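Local coordinates for cystine knot (fluoropropylated) (Momordica cochinchinensis, PDB 6CDX), which probably binds integrin alpha-v beta-6 through an epitope in a squash trypsin-inhibitor knottin, evaluated as a PET tracer for cancer and idiopathic pulmonary fibrosis, at residues T9-G12 / T13-F16. Sequence-based numbering, arbitrary orientation.
Sequences TDLG and TLLF
Leu11 meets Leu14 twice, through backbone and side chain, and the chain leading into this turn is held by an Asx turn at Asp10. There Asp10 OD1 accepts the backbone N of Gly12 at 3.0 Å with an N-H...O angle of 163°. The amide arrives from above the carboxylate plane, and the same OD1 also takes part in a salt bridge with Arg8. At Leu11, O accepts Leu14 N at 2.9 Å, a bent bond whose N-H...O angle is 136°. Both leucines keep CG anti to their own carbonyl carbon, and the two isobutyl groups run alongside each other in the same direction, with Leu11 CD2 4.0 Å from Leu14 CD1. Asp10, Leu11 and Leu14 fit the DLxxL pattern known from alpha-v beta-6 ligands, which probably makes this turn the integrin-binding epitope; the exposed leucines are consistent with a recognition surface. Buried Gly12 continues the turn: its O accepts Leu15 N at 3.0 Å, with the donor well above the carbonyl plane. Gly12 O also lies near the plane of the Phe16 ring, at its edge, 3.4 Å from Phe16 CD2. From Gly12 through Leu15 the phi/psi values are helical, and Phe16 N bonds to Thr13 O at 3.0 Å, making a third consecutive i to i+3 link. Thr13 OG1 is hydrogen-bonded to Cys36 O, tying this turn to the disulfide-bonded knottin core.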
loop_
_atom_site.group_PDB
_atom_site.type_symbol
_atom_site.label_atom_id
_atom_site.label_comp_id
_atom_site.label_asym_id
_atom_site.label_seq_id
_atom_site.Cartn_x
_atom_site.Cartn_y
_atom_site.Cartn_z
ATOM N N THR A 9 11.902 -3.405 -0.878
ATOM C CA THR A 9 12.796 -2.332 -0.437
ATOM C C THR A 9 12.899 -1.168 -1.401
ATOM O O THR A 9 13.876 -0.389 -1.220
ATOM C CB THR A 9 14.131 -2.921 -0.145
ATOM O OG1 THR A 9 14.602 -3.649 -1.294
ATOM C CG2 THR A 9 14.030 -3.873 1.054
ATOM N N ASP A 10 12.020 -1.042 -2.342
ATOM C CA ASP A 10 11.895 0.164 -3.140
ATOM C C ASP A 10 10.823 1.022 -2.550
ATOM O O ASP A 10 10.378 0.831 -1.395
ATOM C CB ASP A 10 11.667 -0.213 -4.605
ATOM C CG ASP A 10 10.343 -0.854 -4.846
ATOM O OD1 ASP A 10 9.552 -1.050 -3.854
ATOM O OD2 ASP A 10 10.045 -1.213 -5.967
ATOM N N LEU A 11 10.365 1.974 -3.350
ATOM C CA LEU A 11 9.334 2.938 -2.912
ATOM C C LEU A 11 8.005 2.605 -3.611
ATOM O O LEU A 11 7.167 3.487 -3.804
ATOM C CB LEU A 11 9.783 4.354 -3.194
ATOM C CG LEU A 11 10.903 4.843 -2.348
ATOM C CD1 LEU A 11 11.346 6.240 -2.715
ATOM C CD2 LEU A 11 10.538 4.807 -0.880
ATOM N N GLY A 12 7.745 1.346 -3.925
ATOM C CA GLY A 12 6.489 0.936 -4.465
ATOM C C GLY A 12 5.293 1.422 -3.639
ATOM O O GLY A 12 4.245 1.741 -4.214
ATOM N N THR A 13 5.429 1.388 -2.324
ATOM C CA THR A 13 4.340 1.872 -1.508
ATOM C C THR A 13 3.898 3.296 -1.863
ATOM O O THR A 13 2.696 3.596 -1.802
ATOM C CB THR A 13 4.702 1.766 -0.060
ATOM O OG1 THR A 13 3.756 2.462 0.784
ATOM C CG2 THR A 13 5.916 2.473 0.248
ATOM N N LEU A 14 4.820 4.131 -2.211
ATOM C CA LEU A 14 4.543 5.521 -2.528
ATOM C C LEU A 14 3.828 5.713 -3.860
ATOM O O LEU A 14 3.373 6.825 -4.169
ATOM C CB LEU A 14 5.787 6.396 -2.452
ATOM C CG LEU A 14 6.445 6.455 -1.123
ATOM C CD1 LEU A 14 7.587 7.460 -1.104
ATOM C CD2 LEU A 14 5.521 6.792 -0.075
ATOM N N LEU A 15 3.683 4.667 -4.676
ATOM C CA LEU A 15 2.851 4.723 -5.849
ATOM C C LEU A 15 1.359 4.557 -5.495
ATOM O O LEU A 15 0.503 4.810 -6.376
ATOM C CB LEU A 15 3.206 3.602 -6.823
ATOM C CG LEU A 15 4.585 3.654 -7.427
ATOM C CD1 LEU A 15 4.927 2.336 -8.114
ATOM C CD2 LEU A 15 4.749 4.935 -8.283
ATOM N N PHE A 16 1.036 4.150 -4.229
ATOM C CA PHE A 16 -0.311 3.816 -3.855
ATOM C C PHE A 16 -0.782 4.636 -2.693
ATOM O O PHE A 16 -0.779 4.245 -1.542
ATOM C CB PHE A 16 -0.400 2.323 -3.579
ATOM C CG PHE A 16 -0.189 1.502 -4.794
ATOM C CD1 PHE A 16 -1.204 1.277 -5.675
ATOM C CD2 PHE A 16 1.037 0.913 -5.044
ATOM C CE1 PHE A 16 -0.967 0.485 -6.782
ATOM C CE2 PHE A 16 1.218 0.139 -6.188
ATOM C CZ PHE A 16 0.228 -0.041 -7.049
#